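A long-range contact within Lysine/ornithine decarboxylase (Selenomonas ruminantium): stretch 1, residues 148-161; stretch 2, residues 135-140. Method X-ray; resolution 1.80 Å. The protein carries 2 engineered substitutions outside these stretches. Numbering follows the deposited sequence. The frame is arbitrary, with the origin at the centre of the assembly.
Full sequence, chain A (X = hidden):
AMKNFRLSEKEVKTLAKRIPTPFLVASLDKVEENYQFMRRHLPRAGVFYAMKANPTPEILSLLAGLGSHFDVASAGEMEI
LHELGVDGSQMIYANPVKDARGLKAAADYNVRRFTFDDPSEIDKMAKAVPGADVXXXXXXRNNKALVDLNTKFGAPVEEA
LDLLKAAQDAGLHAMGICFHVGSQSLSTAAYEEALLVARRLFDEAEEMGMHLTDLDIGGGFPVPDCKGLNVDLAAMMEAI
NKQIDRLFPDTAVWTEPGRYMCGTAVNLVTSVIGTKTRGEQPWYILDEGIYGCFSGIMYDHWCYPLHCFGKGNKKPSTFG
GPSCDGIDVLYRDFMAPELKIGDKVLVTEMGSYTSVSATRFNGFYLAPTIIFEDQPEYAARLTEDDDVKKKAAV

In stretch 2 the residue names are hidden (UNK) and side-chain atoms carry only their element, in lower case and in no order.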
ATOM      1  N   ASP A 148      -7.053   6.844  15.559  1.00 16.10           N
ATOM      2  CA  ASP A 148      -7.105   6.450  16.978  1.00 15.48           C
ATOM      3  C   ASP A 148      -5.867   5.626  17.327  1.00 15.25           C
ATOM      4  O   ASP A 148      -5.644   4.522  16.732  1.00 14.26           O
ATOM      5  CB  ASP A 148      -8.375   5.648  17.165  1.00 18.29           C
ATOM      6  CG  ASP A 148      -8.497   4.954  18.525  1.00 19.20           C
ATOM      7  OD1 ASP A 148      -7.857   5.354  19.520  1.00 17.52           O
ATOM      8  OD2 ASP A 148      -9.351   4.031  18.584  1.00 18.81           O
ATOM      9  N   LEU A 149      -5.102   6.097  18.316  1.00 14.83           N
ATOM     10  CA  LEU A 149      -3.887   5.419  18.696  1.00 14.40           C
ATOM     11  C   LEU A 149      -3.997   4.914  20.136  1.00 15.82           C
ATOM     12  O   LEU A 149      -2.978   4.796  20.840  1.00 16.53           O
ATOM     13  CB  LEU A 149      -2.667   6.283  18.444  1.00 14.53           C
ATOM     14  CG  LEU A 149      -2.416   6.569  16.948  1.00 15.56           C
ATOM     15  CD1 LEU A 149      -1.168   7.464  16.886  1.00 16.31           C
ATOM     16  CD2 LEU A 149      -2.249   5.279  16.126  1.00 16.63           C
ATOM     17  N   ASN A 150      -5.240   4.659  20.585  1.00 14.68           N
ATOM     18  CA  ASN A 150      -5.435   4.281  21.995  1.00 16.66           C
ATOM     19  C   ASN A 150      -6.353   3.104  22.211  1.00 14.78           C
ATOM     20  O   ASN A 150      -6.763   2.839  23.375  1.00 16.25           O
ATOM     21  CB  ASN A 150      -5.902   5.504  22.759  1.00 16.90           C
ATOM     22  CG  ASN A 150      -4.767   6.512  22.950  1.00 15.45           C
ATOM     23  OD1 ASN A 150      -3.968   6.381  23.865  1.00 15.28           O
ATOM     24  ND2 ASN A 150      -4.700   7.536  22.096  1.00 15.72           N
ATOM     25  N   THR A 151      -6.678   2.393  21.141  1.00 15.25           N
ATOM     26  CA  THR A 151      -7.379   1.116  21.258  1.00 15.60           C
ATOM     27  C   THR A 151      -6.429  -0.067  21.117  1.00 17.37           C
ATOM     28  O   THR A 151      -6.395  -0.918  21.983  1.00 20.14           O
ATOM     29  CB  THR A 151      -8.549   1.078  20.271  1.00 18.72           C
ATOM     30  OG1 THR A 151      -9.440   2.131  20.654  1.00 16.39           O
ATOM     31  CG2 THR A 151      -9.271  -0.240  20.303  1.00 21.37           C
ATOM     32  N   LYS A 152      -5.723  -0.140  19.977  1.00 15.28           N
ATOM     33  CA  LYS A 152      -4.642  -1.101  19.732  1.00 14.75           C
ATOM     34  C   LYS A 152      -3.439  -0.922  20.674  1.00 14.53           C
ATOM     35  O   LYS A 152      -2.606  -1.894  20.809  1.00 16.78           O
ATOM     36  CB  LYS A 152      -4.254  -1.052  18.267  1.00 15.90           C
ATOM     37  CG  LYS A 152      -3.209  -2.105  17.800  1.00 16.98           C
ATOM     38  CD  LYS A 152      -3.053  -2.065  16.267  1.00 18.23           C
ATOM     39  CE  LYS A 152      -2.072  -3.106  15.784  1.00 17.98           C
ATOM     40  NZ  LYS A 152      -0.609  -2.885  16.079  1.00 19.15           N
ATOM     41  N   PHE A 153      -3.239   0.304  21.158  1.00 14.04           N
ATOM     42  CA  PHE A 153      -2.077   0.687  21.996  1.00 15.33           C
ATOM     43  C   PHE A 153      -2.522   1.291  23.291  1.00 14.96           C
ATOM     44  O   PHE A 153      -3.636   1.878  23.366  1.00 14.96           O
ATOM     45  CB  PHE A 153      -1.252   1.750  21.220  1.00 15.68           C
ATOM     46  CG  PHE A 153      -1.006   1.391  19.771  1.00 14.01           C
ATOM     47  CD1 PHE A 153      -0.072   0.450  19.415  1.00 16.53           C
ATOM     48  CD2 PHE A 153      -1.804   1.926  18.750  1.00 14.15           C
ATOM     49  CE1 PHE A 153       0.125   0.124  18.086  1.00 15.74           C
ATOM     50  CE2 PHE A 153      -1.642   1.548  17.400  1.00 14.87           C
ATOM     51  CZ  PHE A 153      -0.628   0.683  17.093  1.00 15.68           C
ATOM     52  N   GLY A 154      -1.671   1.210  24.315  1.00 14.65           N
ATOM     53  CA  GLY A 154      -1.841   2.001  25.507  1.00 14.32           C
ATOM     54  C   GLY A 154      -2.444   1.062  26.590  1.00 17.35           C
ATOM     55  O   GLY A 154      -3.413   0.329  26.319  1.00 18.35           O
ATOM     56  N   ALA A 155      -1.829   1.028  27.752  1.00 15.38           N
ATOM     57  CA  ALA A 155      -2.376   0.299  28.923  1.00 15.72           C
ATOM     58  C   ALA A 155      -3.376   1.134  29.646  1.00 14.83           C
ATOM     59  O   ALA A 155      -3.254   2.361  29.728  1.00 14.58           O
ATOM     60  CB  ALA A 155      -1.254  -0.028  29.889  1.00 15.74           C
ATOM     61  N   PRO A 156      -4.342   0.500  30.323  1.00 17.23           N
ATOM     62  CA  PRO A 156      -5.169   1.271  31.240  1.00 18.64           C
ATOM     63  C   PRO A 156      -4.336   2.004  32.269  1.00 18.22           C
ATOM     64  O   PRO A 156      -3.297   1.482  32.712  1.00 19.17           O
ATOM     65  CB  PRO A 156      -6.070   0.231  31.898  1.00 22.93           C
ATOM     66  CG  PRO A 156      -6.054  -0.968  30.983  1.00 21.23           C
ATOM     67  CD  PRO A 156      -4.694  -0.919  30.268  1.00 20.52           C
ATOM     68  N   VAL A 157      -4.698   3.222  32.594  1.00 17.70           N
ATOM     69  CA  VAL A 157      -3.846   4.042  33.486  1.00 19.41           C
ATOM     70  C   VAL A 157      -3.678   3.341  34.845  1.00 20.18           C
ATOM     71  O   VAL A 157      -2.650   3.463  35.422  1.00 19.39           O
ATOM     72  CB  VAL A 157      -4.328   5.504  33.734  1.00 23.39           C
ATOM     73  CG1 VAL A 157      -4.496   6.248  32.414  1.00 21.37           C
ATOM     74  CG2 VAL A 157      -5.600   5.596  34.462  1.00 27.32           C
ATOM     75  N   GLU A 158      -4.667   2.588  35.281  1.00 20.90           N
ATOM     76  CA  GLU A 158      -4.572   1.925  36.559  1.00 25.00           C
ATOM     77  C   GLU A 158      -3.635   0.692  36.545  1.00 22.31           C
ATOM     78  O   GLU A 158      -3.418   0.106  37.578  1.00 22.02           O
ATOM     79  CB  GLU A 158      -5.961   1.652  37.135  1.00 32.28           C
ATOM     80  CG  GLU A 158      -6.753   0.598  36.397  1.00 47.92           C
ATOM     81  CD  GLU A 158      -7.555   1.093  35.197  1.00 70.78           C
ATOM     82  OE1 GLU A 158      -8.402   0.293  34.752  1.00 87.32           O
ATOM     83  OE2 GLU A 158      -7.362   2.220  34.693  1.00 66.54           O
ATOM     84  N   GLU A 159      -3.138   0.291  35.374  1.00 19.26           N
ATOM     85  CA  GLU A 159      -2.151  -0.769  35.291  1.00 19.96           C
ATOM     86  C   GLU A 159      -0.746  -0.228  35.089  1.00 19.92           C
ATOM     87  O   GLU A 159       0.158  -1.001  35.091  1.00 19.49           O
ATOM     88  CB  GLU A 159      -2.563  -1.672  34.131  1.00 20.63           C
ATOM     89  CG  GLU A 159      -1.893  -2.979  33.919  1.00 30.22           C
ATOM     90  CD  GLU A 159      -2.459  -3.782  32.718  1.00 29.25           C
ATOM     91  OE1 GLU A 159      -1.663  -4.639  32.219  1.00 25.83           O
ATOM     92  OE2 GLU A 159      -3.681  -3.591  32.356  1.00 28.16           O
ATOM     93  N   ALA A 160      -0.607   1.065  34.807  1.00 17.03           N
ATOM     94  CA  ALA A 160       0.684   1.661  34.414  1.00 19.07           C
ATOM     95  C   ALA A 160       1.779   1.401  35.427  1.00 17.81           C
ATOM     96  O   ALA A 160       2.831   0.910  35.066  1.00 18.06           O
ATOM     97  CB  ALA A 160       0.524   3.102  34.150  1.00 18.18           C
ATOM     98  N   LEU A 161       1.521   1.678  36.704  1.00 18.80           N
ATOM     99  CA  LEU A 161       2.591   1.563  37.690  1.00 21.59           C
ATOM    100  C   LEU A 161       2.875   0.104  37.979  1.00 20.60           C
ATOM    101  O   LEU A 161       4.031  -0.288  38.139  1.00 22.64           O
ATOM    102  CB  LEU A 161       2.263   2.355  38.930  1.00 21.51           C
ATOM    103  CG  LEU A 161       2.079   3.843  38.648  1.00 23.04           C
ATOM    104  CD1 LEU A 161       1.705   4.524  39.930  1.00 29.61           C
ATOM    105  CD2 LEU A 161       3.355   4.414  38.023  1.00 24.99           C
ATOM    106  N   UNK A 135       9.571   3.191  29.004  1.00 15.16           N
ATOM    107  CA  UNK A 135       8.475   4.065  29.307  1.00 16.44           C
ATOM    108  C   UNK A 135       7.197   3.269  29.039  1.00 15.60           C
ATOM    109  O   UNK A 135       6.995   2.684  27.973  1.00 15.12           O
ATOM    110  c   UNK A 135       9.422   7.442  27.622  1.00 24.07           C
ATOM    111  c   UNK A 135       9.696   6.222  28.492  1.00 21.20           C
ATOM    112  c   UNK A 135      10.831   5.516  27.833  1.00 28.43           C
ATOM    113  c   UNK A 135       8.450   5.326  28.440  1.00 17.14           C
ATOM    114  N   UNK A 136       6.278   3.308  29.996  1.00 16.74           N
ATOM    115  CA  UNK A 136       5.052   2.603  29.839  1.00 14.59           C
ATOM    116  C   UNK A 136       4.089   3.572  29.125  1.00 14.50           C
ATOM    117  O   UNK A 136       4.020   4.716  29.483  1.00 14.11           O
ATOM    118  c   UNK A 136       4.421   2.116  31.165  1.00 14.98           C
ATOM    119  c   UNK A 136       3.185   1.247  30.875  1.00 15.37           C
ATOM    120  c   UNK A 136       4.069   3.212  32.099  1.00 15.09           C
ATOM    121  N   UNK A 137       3.381   3.033  28.130  1.00 14.37           N
ATOM    122  CA  UNK A 137       2.464   3.871  27.326  1.00 13.99           C
ATOM    123  C   UNK A 137       1.072   3.675  27.902  1.00 11.64           C
ATOM    124  O   UNK A 137       0.576   2.504  27.929  1.00 12.39           O
ATOM    125  c   UNK A 137       1.576   4.264  25.008  1.00 15.03           C
ATOM    126  n   UNK A 137       2.009   3.802  20.775  1.00 14.48           N
ATOM    127  n   UNK A 137       0.815   4.439  22.675  1.00 14.31           N
ATOM    128  n   UNK A 137      -0.068   4.805  20.560  1.00 15.54           N
ATOM    129  c   UNK A 137       1.775   3.837  23.580  1.00 15.04           C
ATOM    130  c   UNK A 137       2.428   3.362  25.913  1.00 14.88           C
ATOM    131  c   UNK A 137       0.915   4.310  21.346  1.00 16.12           C
ATOM    132  N   UNK A 138       0.468   4.762  28.275  1.00 13.44           N
ATOM    133  CA  UNK A 138      -0.912   4.789  28.775  1.00 16.41           C
ATOM    134  C   UNK A 138      -1.904   5.170  27.664  1.00 17.35           C
ATOM    135  O   UNK A 138      -1.611   6.009  26.806  1.00 14.61           O
ATOM    136  c   UNK A 138      -1.104   5.763  29.961  1.00 17.34           C
ATOM    137  c   UNK A 138      -0.669   7.213  29.671  1.00 18.12           C
ATOM    138  c   UNK A 138      -0.371   5.212  31.186  1.00 18.84           C
ATOM    139  c   UNK A 138      -1.022   8.241  30.713  1.00 20.16           C
ATOM    140  N   UNK A 139      -3.072   4.572  27.759  1.00 16.98           N
ATOM    141  CA  UNK A 139      -4.196   4.881  26.917  1.00 18.00           C
ATOM    142  C   UNK A 139      -4.835   6.183  27.397  1.00 18.45           C
ATOM    143  O   UNK A 139      -5.169   6.327  28.560  1.00 17.90           O
ATOM    144  c   UNK A 139      -5.176   3.692  26.906  1.00 18.39           C
ATOM    145  N   UNK A 140      -5.011   7.123  26.481  1.00 16.34           N
ATOM    146  CA  UNK A 140      -5.550   8.420  26.719  1.00 15.74           C
ATOM    147  C   UNK A 140      -6.714   8.759  25.779  1.00 15.56           C
ATOM    148  O   UNK A 140      -6.929   8.083  24.774  1.00 13.82           O
ATOM    149  c   UNK A 140      -3.860   9.674  25.289  1.00 17.32           C
ATOM    150  c   UNK A 140      -3.391   9.137  27.720  1.00 14.90           C
ATOM    151  c   UNK A 140      -4.439   9.476  26.699  1.00 15.36           C
TER
HETATM  152  O   HOH W   1      -1.260   6.416  24.123  1.00 16.19           O
HETATM  153  O   HOH W   2      -6.517   4.629  30.456  1.00 28.88           O

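Position 135 carries four side-chain carbons. The chain forks at the second carbon, and no atom of it reaches stretch 1. A fork one carbon beyond CB identifies Leu135.

Position 136 has three side-chain carbons, one bearing the other two. Its CA-to-CB bond points toward stretch 1, where one terminal carbon lies near the CB of Ala160. This is Val136, with chi1 in p. The distance from Val136 CG1 to Ala160 CB is 4.1 Å, an apolar contact.

Position 137 has a long, extended side chain: three carbons, a nitrogen, then a carbon carrying two more nitrogens. That end group is a guanidinium, which touches Leu149 and Phe153. The residue is Arg137. Its first three chi angles are all t, so the chain is extended, and its end comes nearer stretch 1 than its CB direction, sideways, would suggest. Arg137 NH2 donates a hydrogen bond to Leu149 O at 2.9 Å, with the acceptor near the guanidinium plane. Phe153 CB lies over one face of the group, 3.3 Å from Arg137 NH2.

Position 138 has four side-chain carbons and forks at the first, with one arm two carbons long. The side chain meets Val157 and Ala160. This is Ile138. Its CG2 lies 3.7 Å from Ala160 CB, and its CB lies 4.2 Å from Val157 CG1.

Position 139 has a single side-chain carbon, directed toward stretch 1. It is Ala139. Its CB is 4.3 Å from Phe153 O.

Position 140 has three side-chain carbons, one bearing the other two. Its CA-to-CB bond points away from stretch 1, yet one methyl comes near the side chain of Asn150. This is Val140, with chi1 in m; Val140 CG2 is 3.6 Å from Asn150 OD1.

The contact rests on a single beta bridge between Ala155 and Ile138. Ala155 N donates to Arg137 O at 2.8 Å, and Ala139 N donates to Ala155 O at 3.0 Å. Both bonds are nearly straight. Gly154 lets the backbones come close: its CA is 4.0 Å from Ala139 CA, and a CB there would clash with that atom. Beyond the bridge, Asn150 OD1 accepts from Val140 N at 2.9 Å and so holds a third backbone amide, this time through a side chain. One water links Arg137 NE, Ile138 O and Asn150 OD1. Another joins Ala139 O to Val157 N. Ala160, in a helix, packs on Val136 and Ile138, adding apolar contact to the polar bridge.

Stretch 2 (135-140) LVRIAV
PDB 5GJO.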